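Local coordinates for lipase-esterase related protein (Clostridium acetobutylicum, PDB 3E0X) that is of unknown function but is probably a hydrolase of the alpha/beta hydrolase fold, with an ortho-xylene molecule bound in its pocket, at residues S25-N28 and L29-G33; G95-V98 and L99-L103; Y141-E144 and C145-G148; D182-K185 and N186-I189; K235-A238 and E239-N243. All coordinates share one frame; numbering follows the deposited sequence.

Interaction 1: residues S25-N28 and L29-G33; sequences SGCN and LKIFG. With OXE (ortho-xylene), chain C.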
loop_
_atom_site.group_PDB
_atom_site.type_symbol
_atom_site.label_atom_id
_atom_site.label_comp_id
_atom_site.label_asym_id
_atom_site.label_seq_id
_atom_site.Cartn_x
_atom_site.Cartn_y
_atom_site.Cartn_z
ATOM N N SER A 25 1.443 -4.334 -5.114
ATOM C CA SER A 25 2.050 -5.083 -6.195
ATOM C C SER A 25 1.046 -5.408 -7.273
ATOM O O SER A 25 -0.046 -5.932 -6.984
ATOM C CB SER A 25 2.567 -6.401 -5.642
ATOM O OG SER A 25 3.475 -6.130 -4.602
ATOM N N GLY A 26 1.393 -5.074 -8.514
ATOM C CA GLY A 26 0.601 -5.549 -9.651
ATOM C C GLY A 26 -0.774 -4.912 -9.751
ATOM O O GLY A 26 -1.634 -5.381 -10.523
ATOM N N CYS A 27 -1.031 -3.869 -8.965
ATOM C CA CYS A 27 -2.314 -3.184 -9.086
ATOM C C CYS A 27 -2.120 -1.698 -9.314
ATOM O O CYS A 27 -1.098 -1.308 -9.813
ATOM C CB CYS A 27 -3.286 -3.539 -7.970
ATOM S SG CYS A 27 -2.695 -3.253 -6.330
ATOM N N ASN A 28 -3.146 -0.913 -9.036
ATOM C CA ASN A 28 -3.132 0.515 -9.305
ATOM C C ASN A 28 -4.109 1.185 -8.343
ATOM O O ASN A 28 -4.635 0.534 -7.447
ATOM C CB ASN A 28 -3.528 0.751 -10.760
ATOM C CG ASN A 28 -4.729 -0.066 -11.154
ATOM O OD1 ASN A 28 -5.817 0.095 -10.591
ATOM N ND2 ASN A 28 -4.539 -0.969 -12.115
ATOM N N LEU A 29 -4.351 2.488 -8.505
ATOM C CA LEU A 29 -5.173 3.188 -7.510
ATOM C C LEU A 29 -6.614 2.660 -7.452
ATOM O O LEU A 29 -7.321 2.907 -6.476
ATOM C CB LEU A 29 -5.181 4.714 -7.783
ATOM C CG LEU A 29 -5.776 5.176 -9.112
ATOM C CD1 LEU A 29 -7.302 5.302 -9.062
ATOM C CD2 LEU A 29 -5.184 6.533 -9.532
ATOM N N LYS A 30 -7.045 1.944 -8.497
ATOM C CA LYS A 30 -8.399 1.389 -8.565
ATOM C C LYS A 30 -8.707 0.423 -7.415
ATOM O O LYS A 30 -9.875 0.187 -7.073
ATOM C CB LYS A 30 -8.619 0.683 -9.913
ATOM C CG LYS A 30 -8.511 1.608 -11.145
ATOM C CD LYS A 30 -8.566 0.842 -12.493
ATOM C CE LYS A 30 -7.450 -0.210 -12.643
ATOM N NZ LYS A 30 -7.546 -1.149 -13.830
ATOM N N ILE A 31 -7.655 -0.144 -6.814
ATOM C CA ILE A 31 -7.827 -1.142 -5.767
ATOM C C ILE A 31 -8.457 -0.544 -4.509
ATOM O O ILE A 31 -9.008 -1.276 -3.673
ATOM C CB ILE A 31 -6.468 -1.845 -5.430
ATOM C CG1 ILE A 31 -6.707 -3.214 -4.752
ATOM C CG2 ILE A 31 -5.534 -0.923 -4.575
ATOM C CD1 ILE A 31 -7.394 -4.249 -5.625
ATOM N N PHE A 32 -8.364 0.791 -4.386
ATOM C CA PHE A 32 -8.934 1.520 -3.238
ATOM C C PHE A 32 -10.394 1.933 -3.426
ATOM O O PHE A 32 -10.921 2.680 -2.623
ATOM C CB PHE A 32 -8.058 2.745 -2.949
ATOM C CG PHE A 32 -6.706 2.413 -2.367
ATOM C CD1 PHE A 32 -6.612 1.864 -1.092
ATOM C CD2 PHE A 32 -5.542 2.669 -3.087
ATOM C CE1 PHE A 32 -5.353 1.585 -0.526
ATOM C CE2 PHE A 32 -4.293 2.413 -2.525
ATOM C CZ PHE A 32 -4.206 1.844 -1.244
ATOM N N GLY A 33 -11.050 1.414 -4.468
ATOM C CA GLY A 33 -12.379 1.863 -4.838
ATOM C C GLY A 33 -13.433 1.702 -3.763
ATOM O O GLY A 33 -14.366 2.501 -3.677
HETATM C C1 OXE C . -1.053 -8.235 -4.064
HETATM C C2 OXE C . -1.903 -7.129 -4.559
HETATM C C3 OXE C . -3.041 -7.406 -5.314
HETATM C C4 OXE C . -3.362 -8.743 -5.574
HETATM C C5 OXE C . -2.561 -9.797 -5.120
HETATM C C6 OXE C . -1.409 -9.555 -4.351
HETATM C "C1'" OXE C . 0.158 -7.908 -3.227
HETATM C "C2'" OXE C . -1.519 -5.713 -4.255
#
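N28 and K30 set their side chains obliquely against each other where the loop after strand 18-22 tightens into the 3-10 turn 29-31. In the modelled conformer the N28 amide is folded back, CG lying between its own backbone N and carbonyl carbon (chi1 46°), and this brings OD1 to K30 N at 3.1 Å. The donor lies in the carbonyl plane on a lone pair, though the bond bends to 138° at the hydrogen, consistent with an Asx turn. Both residues were modelled in two conformers, so the tight pass of OD1 along the K30 chain is doubtful. N28 ND2 is bound by E162 and T160 O, and T160 O also receives K30 NZ. The main-chain bond from I31 N to N28 O (3.2 Å) is nearly straight at 172°. I31 CG2 meets C27 SG at 4.1 Å and lies over the rim of the F32 ring. Facing the pocket, C27 SG stands 3.4 Å from C2' of the ortho-xylene, and S25 O is 3.1 Å from that same methyl. S25 N is bonded to S92 OG of the presumed nucleophile elbow. Helix 165-177 packs on S25, L29 and F32 rest on strand 43-47, and I31 and F32 meet strand 86-91.

Interaction 2: residues G95-V98 and L99-L103; sequences GAIV and LGVAL
L99 turns its side chain back along helix 93-102 toward G95: CG is anti to the L99 carbonyl carbon (chi1 -67°) and comes to rest 3.3 Å from G95 O. Two residues on, V101 does the same with a single branch. Its chi1 of 178° sends CG1 opposite the backbone N and leaves CG2 pointing back down the helix, 3.3 Å from I97 O and 4.3 Å from I97 CG2. That methyl pair is the apolar side-chain contact of the stretch. The helix is the middle element of a beta-alpha-beta unit between strands 86-91 and 109-115, and its first turn overlaps the presumed nucleophile elbow, which G95 touches. Four regular alpha-helical bonds run through it, from L99 N to G95 O, G100 N to A96 O, V101 N to I97 O (2.8 Å) and A102 N to V98 O (2.9 Å). All eight residues from G95 to A102 are buried. I97 and V101 pack on helix 63-76, V101 also meets L88, and V98 bridges L88 and V112 of the two flanking strands.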
loop_
_atom_site.group_PDB
_atom_site.type_symbol
_atom_site.label_atom_id
_atom_site.label_comp_id
_atom_site.label_asym_id
_atom_site.label_seq_id
_atom_site.Cartn_x
_atom_site.Cartn_y
_atom_site.Cartn_z
ATOM N N GLY A 95 2.656 -0.591 1.526
ATOM C CA GLY A 95 2.949 -0.538 2.969
ATOM C C GLY A 95 4.439 -0.305 3.181
ATOM O O GLY A 95 4.840 0.571 3.952
ATOM N N ALA A 96 5.273 -1.098 2.501
ATOM C CA ALA A 96 6.716 -0.901 2.592
ATOM C C ALA A 96 7.079 0.485 2.067
ATOM O O ALA A 96 7.920 1.166 2.635
ATOM C CB ALA A 96 7.455 -1.992 1.829
ATOM N N ILE A 97 6.441 0.914 0.978
ATOM C CA ILE A 97 6.772 2.216 0.372
ATOM C C ILE A 97 6.498 3.350 1.370
ATOM O O ILE A 97 7.349 4.255 1.535
ATOM C CB ILE A 97 6.008 2.431 -0.959
ATOM C CG1 ILE A 97 6.512 1.436 -2.004
ATOM C CG2 ILE A 97 6.172 3.870 -1.435
ATOM C CD1 ILE A 97 5.572 1.320 -3.203
ATOM N N VAL A 98 5.335 3.317 2.032
ATOM C CA VAL A 98 5.001 4.442 2.915
ATOM C C VAL A 98 5.875 4.447 4.171
ATOM O O VAL A 98 6.180 5.524 4.707
ATOM C CB VAL A 98 3.492 4.597 3.231
ATOM C CG1 VAL A 98 2.733 4.808 1.920
ATOM C CG2 VAL A 98 2.946 3.356 3.988
ATOM N N LEU A 99 6.298 3.260 4.635
ATOM C CA LEU A 99 7.289 3.218 5.709
ATOM C C LEU A 99 8.608 3.854 5.232
ATOM O O LEU A 99 9.260 4.621 5.972
ATOM C CB LEU A 99 7.490 1.771 6.151
ATOM C CG LEU A 99 6.265 1.137 6.834
ATOM C CD1 LEU A 99 6.457 -0.383 6.949
ATOM C CD2 LEU A 99 6.004 1.781 8.210
ATOM N N GLY A 100 9.009 3.555 3.996
ATOM C CA GLY A 100 10.227 4.161 3.453
ATOM C C GLY A 100 10.106 5.681 3.320
ATOM O O GLY A 100 11.060 6.428 3.561
ATOM N N VAL A 101 8.923 6.153 2.932
ATOM C CA VAL A 101 8.682 7.607 2.830
ATOM C C VAL A 101 8.736 8.271 4.207
ATOM O O VAL A 101 9.295 9.376 4.351
ATOM C CB VAL A 101 7.367 7.933 2.095
ATOM C CG1 VAL A 101 7.146 9.447 2.065
ATOM C CG2 VAL A 101 7.472 7.401 0.672
ATOM N N ALA A 102 8.195 7.599 5.216
ATOM C CA ALA A 102 8.279 8.131 6.578
ATOM C C ALA A 102 9.747 8.395 6.936
ATOM O O ALA A 102 10.063 9.395 7.581
ATOM C CB ALA A 102 7.667 7.145 7.564
ATOM N N LEU A 103 10.647 7.511 6.497
ATOM C CA LEU A 103 12.088 7.647 6.813
ATOM C C LEU A 103 12.753 8.813 6.082
ATOM O O LEU A 103 13.860 9.210 6.462
ATOM C CB LEU A 103 12.811 6.338 6.498
ATOM C CG LEU A 103 12.439 5.239 7.488
ATOM C CD1 LEU A 103 12.789 3.852 6.964
ATOM C CD2 LEU A 103 13.151 5.513 8.840
#

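Interaction 3: residues Y141-E144 and C145-G148; sequences YLLE and CIGG. With OXE (ortho-xylene), chain C.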
loop_
_atom_site.group_PDB
_atom_site.type_symbol
_atom_site.label_atom_id
_atom_site.label_comp_id
_atom_site.label_asym_id
_atom_site.label_seq_id
_atom_site.Cartn_x
_atom_site.Cartn_y
_atom_site.Cartn_z
ATOM N N TYR A 141 -2.467 -19.371 -6.788
ATOM C CA TYR A 141 -1.969 -18.941 -5.488
ATOM C C TYR A 141 -2.411 -17.508 -5.209
ATOM O O TYR A 141 -2.808 -17.206 -4.083
ATOM C CB TYR A 141 -0.440 -19.048 -5.411
ATOM C CG TYR A 141 0.083 -18.743 -4.026
ATOM C CD1 TYR A 141 -0.084 -19.666 -3.014
ATOM C CD2 TYR A 141 0.737 -17.542 -3.736
ATOM C CE1 TYR A 141 0.373 -19.430 -1.736
ATOM C CE2 TYR A 141 1.213 -17.271 -2.431
ATOM C CZ TYR A 141 1.013 -18.229 -1.450
ATOM O OH TYR A 141 1.477 -17.994 -0.169
ATOM N N LEU A 142 -2.387 -16.644 -6.223
ATOM C CA LEU A 142 -2.839 -15.272 -6.020
ATOM C C LEU A 142 -4.295 -15.252 -5.537
ATOM O O LEU A 142 -4.654 -14.545 -4.587
ATOM C CB LEU A 142 -2.680 -14.480 -7.307
ATOM C CG LEU A 142 -2.884 -12.986 -7.195
ATOM C CD1 LEU A 142 -1.934 -12.416 -6.155
ATOM C CD2 LEU A 142 -2.631 -12.370 -8.544
ATOM N N LEU A 143 -5.144 -16.062 -6.181
ATOM C CA LEU A 143 -6.531 -16.110 -5.798
ATOM C C LEU A 143 -6.664 -16.625 -4.363
ATOM O O LEU A 143 -7.532 -16.169 -3.607
ATOM C CB LEU A 143 -7.329 -16.980 -6.786
ATOM C CG LEU A 143 -7.649 -16.281 -8.110
ATOM C CD1 LEU A 143 -8.083 -17.307 -9.153
ATOM C CD2 LEU A 143 -8.745 -15.245 -7.894
ATOM N N GLU A 144 -5.841 -17.600 -3.983
ATOM C CA GLU A 144 -5.899 -18.125 -2.627
ATOM C C GLU A 144 -5.559 -17.017 -1.631
ATOM O O GLU A 144 -6.205 -16.876 -0.577
ATOM C CB GLU A 144 -4.952 -19.327 -2.471
ATOM C CG GLU A 144 -5.079 -20.023 -1.135
ATOM C CD GLU A 144 -4.127 -21.206 -0.992
ATOM O OE1 GLU A 144 -3.348 -21.491 -1.944
ATOM O OE2 GLU A 144 -4.166 -21.849 0.090
ATOM N N CYS A 145 -4.583 -16.190 -2.000
ATOM C CA CYS A 145 -4.125 -15.122 -1.103
ATOM C C CYS A 145 -5.180 -14.057 -0.886
ATOM O O CYS A 145 -5.264 -13.453 0.182
ATOM C CB CYS A 145 -2.839 -14.480 -1.617
ATOM S SG CYS A 145 -1.396 -15.569 -1.458
ATOM N N ILE A 146 -5.977 -13.792 -1.907
ATOM C CA ILE A 146 -7.007 -12.757 -1.760
ATOM C C ILE A 146 -8.310 -13.318 -1.217
ATOM O O ILE A 146 -9.239 -12.561 -0.938
ATOM C CB ILE A 146 -7.252 -11.922 -3.061
ATOM C CG1 ILE A 146 -7.946 -12.782 -4.132
ATOM C CG2 ILE A 146 -5.930 -11.281 -3.522
ATOM C CD1 ILE A 146 -9.177 -12.153 -4.750
ATOM N N GLY A 147 -8.395 -14.637 -1.068
ATOM C CA GLY A 147 -9.582 -15.304 -0.540
ATOM C C GLY A 147 -10.613 -15.678 -1.590
ATOM O O GLY A 147 -11.778 -15.925 -1.257
ATOM N N GLY A 148 -10.173 -15.770 -2.844
ATOM C CA GLY A 148 -11.047 -16.179 -3.929
ATOM C C GLY A 148 -11.936 -15.052 -4.397
ATOM O O GLY A 148 -11.908 -13.945 -3.840
HETATM C C1 OXE C . -1.053 -8.235 -4.064
HETATM C C2 OXE C . -1.903 -7.129 -4.559
HETATM C C3 OXE C . -3.041 -7.406 -5.314
HETATM C C4 OXE C . -3.362 -8.743 -5.574
HETATM C C5 OXE C . -2.561 -9.797 -5.120
HETATM C C6 OXE C . -1.409 -9.555 -4.351
HETATM C "C1'" OXE C . 0.158 -7.908 -3.227
HETATM C "C2'" OXE C . -1.519 -5.713 -4.255
#
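C145 N and I146 N reach back to Y141 O and L142 O in ordinary helical bonds, after which the chain turns over at G147, whose phi of 89° lets G148 N come within 2.8 Å of L143 O and G147 N within 3.2 Å of E144 O. On the flank of the last turn, C145 SG sits over a face of the Y141 ring in a Cys sulfur-aromatic contact, 3.7 Å from its centroid and 30° off the normal. It leans toward one side of the ring, where CE2 is 3.3 Å from the sulfur. Y141 reaches it because its ring carbon CG stands opposite the backbone N (chi1 -174°), which carries the ring along the helix toward C145. The pair of bonds behind G147 is a Schellman motif, closing helix 139-146; L143 O also takes a weak bond from I146 N. L142 lines the ortho-xylene pocket and I146 CG2 approaches the ligand, 4.0 Å from its C5; L142 CD1 is modelled closer still, but that residue has two conformers and the distance is doubtful. L143 CD2 and I146 CD1 meet loosely at 4.4 Å, and both residues pack on F158 of helix 152-158.

Interaction 4: residues D182-K185 and N186-I189; sequences DNLK and NIDI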
loop_
_atom_site.group_PDB
_atom_site.type_symbol
_atom_site.label_atom_id
_atom_site.label_comp_id
_atom_site.label_asym_id
_atom_site.label_seq_id
_atom_site.Cartn_x
_atom_site.Cartn_y
_atom_site.Cartn_z
ATOM N N ASP A 182 15.438 -2.789 10.037
ATOM C CA ASP A 182 16.390 -2.216 10.997
ATOM C C ASP A 182 16.393 -0.686 10.961
ATOM O O ASP A 182 17.123 -0.037 11.714
ATOM C CB ASP A 182 17.787 -2.849 10.853
ATOM C CG ASP A 182 18.499 -2.484 9.567
ATOM O OD1 ASP A 182 18.014 -1.651 8.773
ATOM O OD2 ASP A 182 19.595 -3.067 9.330
ATOM N N ASN A 183 15.555 -0.103 10.100
ATOM C CA ASN A 183 15.372 1.350 10.084
ATOM C C ASN A 183 14.054 1.808 10.689
ATOM O O ASN A 183 13.850 3.015 10.886
ATOM C CB ASN A 183 15.522 1.910 8.677
ATOM C CG ASN A 183 16.960 2.085 8.280
ATOM O OD1 ASN A 183 17.399 1.535 7.280
ATOM N ND2 ASN A 183 17.721 2.821 9.094
ATOM N N LEU A 184 13.163 0.862 10.981
ATOM C CA LEU A 184 11.840 1.220 11.521
ATOM C C LEU A 184 11.946 2.034 12.801
ATOM O O LEU A 184 11.154 2.948 13.026
ATOM C CB LEU A 184 10.981 -0.021 11.770
ATOM C CG LEU A 184 10.508 -0.812 10.536
ATOM C CD1 LEU A 184 9.828 -2.105 10.964
ATOM C CD2 LEU A 184 9.633 0.068 9.631
ATOM N N LYS A 185 12.958 1.726 13.619
ATOM C CA LYS A 185 13.180 2.452 14.873
ATOM C C LYS A 185 13.463 3.931 14.667
ATOM O O LYS A 185 13.376 4.710 15.628
ATOM C CB LYS A 185 14.339 1.829 15.646
ATOM C CG LYS A 185 15.699 1.912 14.970
ATOM C CD LYS A 185 16.822 1.707 15.991
ATOM C CE LYS A 185 18.092 2.355 15.504
ATOM N NZ LYS A 185 19.124 2.467 16.584
ATOM N N ASN A 186 13.811 4.310 13.443
ATOM C CA ASN A 186 14.138 5.700 13.128
ATOM C C ASN A 186 12.934 6.521 12.676
ATOM O O ASN A 186 13.071 7.706 12.408
ATOM C CB ASN A 186 15.246 5.741 12.062
ATOM C CG ASN A 186 16.548 5.112 12.551
ATOM O OD1 ASN A 186 17.173 4.301 11.850
ATOM N ND2 ASN A 186 16.945 5.459 13.762
ATOM N N ILE A 187 11.762 5.894 12.586
ATOM C CA ILE A 187 10.564 6.632 12.206
ATOM C C ILE A 187 10.070 7.434 13.409
ATOM O O ILE A 187 9.786 6.856 14.468
ATOM C CB ILE A 187 9.462 5.693 11.682
ATOM C CG1 ILE A 187 9.895 5.097 10.330
ATOM C CG2 ILE A 187 8.141 6.461 11.551
ATOM C CD1 ILE A 187 8.986 3.974 9.786
ATOM N N ASP A 188 9.924 8.748 13.205
ATOM C CA ASP A 188 9.578 9.711 14.273
ATOM C C ASP A 188 8.068 9.911 14.482
ATOM O O ASP A 188 7.627 10.422 15.511
ATOM C CB ASP A 188 10.166 11.108 13.957
ATOM C CG ASP A 188 11.694 11.144 13.902
ATOM O OD1 ASP A 188 12.368 10.513 14.750
ATOM O OD2 ASP A 188 12.214 11.874 13.024
ATOM N N ILE A 189 7.283 9.574 13.460
ATOM C CA ILE A 189 5.842 9.845 13.433
ATOM C C ILE A 189 5.053 8.588 13.759
ATOM O O ILE A 189 5.614 7.484 13.743
ATOM C CB ILE A 189 5.415 10.391 12.048
ATOM C CG1 ILE A 189 5.849 9.431 10.934
ATOM C CG2 ILE A 189 5.982 11.840 11.839
ATOM C CD1 ILE A 189 5.338 9.869 9.558
HETATM O O HOH W 1 10.468 4.670 15.740
HETATM O O HOH W 2 13.162 8.014 15.816
#
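N183 ND2 reaches N186 OD1 within the N183 amide plane, giving a hydrogen bond of 3.2 Å, the two amides turned 45° against each other. They belong to two overlapping beta turns in the loop between helix 165-177 and strand 191-196, in which N186 N binds N183 O at 2.9 Å and I187 N binds L184 O at 3.0 Å. In both turns the donor stands well above the carbonyl plane. The amide-amide bond is fairly straight and also lies in the carbonyl plane of N186. K185 runs beside the N186 amide, with CE 3.7 Å from ND2. N186 CG lies opposite its own carbonyl carbon (chi1 -63°), which aims the amide back at N183 while CB touches N183 O. On the inner side, L184 and I187 lie alongside, pointing the same way, with CD2 and CD1 4.0 Å apart. I187 packs on L99 and A102 of helix 93-102. D188 OD2 forms a salt bridge with K105, while D188 OD1 takes a hydrogen bond of 2.8 Å from a water that also makes a weak bond to K185 O.

Interaction 5: residues K235-A238 and E239-N243; sequences KGVA and EEIKN
E239 N binds K235 O and E240 N binds G236 O along helix 234-242. A238 O is gripped twice, by K242 N at 2.9 Å, nearly straight, and by I241 N at 3.1 Å from above the carbonyl plane, while I241 N to V237 O is weak. The apolar contact lies on the buried side: V237 CG1 meets I241 CD1 at 4.1 Å, the two chains slanting across each other, and I241 rests on I194 of strand 191-196. Charged contacts fall into two groups. On the outer side, the E239 chain is bent at chi2 (-54°), which curls the carboxylate back, and K242 NZ meets its OE2 on the syn side at 3.0 Å in a salt bridge. A water joins the same OE2 to K235 O, 2.8 Å from the latter. On the sheet side, N243 ND2 binds E240 OE1 at 3.1 Å, coming from above the carboxylate plane, and K192 of strand 191-196 forms a salt bridge to that oxygen. With a lysine on each, both glutamates are probably ionised; E239 ties one helical turn to the next, whereas E240 ties the helix to the central sheet.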
loop_
_atom_site.group_PDB
_atom_site.type_symbol
_atom_site.label_atom_id
_atom_site.label_comp_id
_atom_site.label_asym_id
_atom_site.label_seq_id
_atom_site.Cartn_x
_atom_site.Cartn_y
_atom_site.Cartn_z
ATOM N N LYS A 235 -15.276 -1.003 4.976
ATOM C CA LYS A 235 -15.892 -0.199 6.035
ATOM C C LYS A 235 -15.118 -0.354 7.345
ATOM O O LYS A 235 -14.852 0.633 8.031
ATOM C CB LYS A 235 -17.357 -0.589 6.210
ATOM C CG LYS A 235 -18.108 0.263 7.225
ATOM C CD LYS A 235 -19.567 -0.198 7.384
ATOM C CE LYS A 235 -20.315 0.807 8.246
ATOM N NZ LYS A 235 -21.686 0.362 8.643
ATOM N N GLY A 236 -14.741 -1.593 7.675
ATOM C CA GLY A 236 -14.033 -1.830 8.935
ATOM C C GLY A 236 -12.620 -1.259 8.866
ATOM O O GLY A 236 -12.116 -0.676 9.836
ATOM N N VAL A 237 -11.976 -1.403 7.708
ATOM C CA VAL A 237 -10.631 -0.825 7.556
ATOM C C VAL A 237 -10.702 0.712 7.698
ATOM O O VAL A 237 -9.867 1.328 8.401
ATOM C CB VAL A 237 -10.012 -1.233 6.211
ATOM C CG1 VAL A 237 -8.730 -0.439 5.928
ATOM C CG2 VAL A 237 -9.742 -2.726 6.202
ATOM N N ALA A 238 -11.688 1.332 7.063
ATOM C CA ALA A 238 -11.826 2.793 7.165
ATOM C C ALA A 238 -12.032 3.230 8.612
ATOM O O ALA A 238 -11.484 4.250 9.014
ATOM C CB ALA A 238 -12.925 3.325 6.270
ATOM N N GLU A 239 -12.799 2.469 9.404
ATOM C CA GLU A 239 -12.992 2.816 10.816
ATOM C C GLU A 239 -11.655 2.809 11.544
ATOM O O GLU A 239 -11.399 3.683 12.410
ATOM C CB GLU A 239 -14.016 1.866 11.455
ATOM C CG GLU A 239 -15.449 2.115 10.960
ATOM C CD GLU A 239 -15.880 3.583 11.148
ATOM O OE1 GLU A 239 -15.822 4.091 12.301
ATOM O OE2 GLU A 239 -16.258 4.216 10.135
ATOM N N GLU A 240 -10.787 1.864 11.170
ATOM C CA GLU A 240 -9.492 1.718 11.821
ATOM C C GLU A 240 -8.448 2.711 11.299
ATOM O O GLU A 240 -7.328 2.804 11.834
ATOM C CB GLU A 240 -8.991 0.288 11.652
ATOM C CG GLU A 240 -9.835 -0.694 12.434
ATOM C CD GLU A 240 -9.673 -0.583 13.938
ATOM O OE1 GLU A 240 -8.582 -0.184 14.417
ATOM O OE2 GLU A 240 -10.639 -0.934 14.647
ATOM N N ILE A 241 -8.798 3.445 10.250
ATOM C CA ILE A 241 -8.026 4.600 9.811
ATOM C C ILE A 241 -8.531 5.851 10.544
ATOM O O ILE A 241 -7.728 6.630 11.081
ATOM C CB ILE A 241 -8.078 4.755 8.278
ATOM C CG1 ILE A 241 -7.311 3.597 7.648
ATOM C CG2 ILE A 241 -7.444 6.070 7.848
ATOM C CD1 ILE A 241 -7.495 3.445 6.152
ATOM N N LYS A 242 -9.854 6.031 10.591
ATOM C CA LYS A 242 -10.465 7.161 11.315
ATOM C C LYS A 242 -10.051 7.225 12.776
ATOM O O LYS A 242 -9.889 8.328 13.339
ATOM C CB LYS A 242 -11.983 7.050 11.278
ATOM C CG LYS A 242 -12.556 7.203 9.918
ATOM C CD LYS A 242 -14.025 6.941 10.011
ATOM C CE LYS A 242 -14.600 6.853 8.658
ATOM N NZ LYS A 242 -16.054 6.826 8.754
ATOM N N ASN A 243 -9.936 6.071 13.424
ATOM C CA ASN A 243 -9.586 6.081 14.852
ATOM C C ASN A 243 -8.111 6.416 15.141
ATOM O O ASN A 243 -7.732 6.569 16.296
ATOM C CB ASN A 243 -10.067 4.816 15.579
ATOM C CG ASN A 243 -9.352 3.578 15.147
ATOM O OD1 ASN A 243 -8.408 3.631 14.371
ATOM N ND2 ASN A 243 -9.811 2.429 15.643
HETATM O O HOH W 3 -16.266 3.073 7.886
#

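How the interactions relate
Interactions 1 and 2 are buried, whereas 3, 4 and 5 are only partly so. Interactions 1 and 3 line the same ortho-xylene from separate elements, one a loop held by polar bonds and the other a helix end, and their nearest atoms are about 7 Å apart. Interactions 2 and 4 touch directly: L103, at the end of helix 93-102, lays CD2 3.6 Å from I187 CG1, so the turn at 182-189 packs on the helix that begins within the presumed nucleophile elbow. Interactions 2 and 5 are both helical, but one is wholly apolar in its side chains while the other adds a salt bridge on its exposed side. Interactions 4 and 5 use water bridges and hydrogen bonds from side-chain amides.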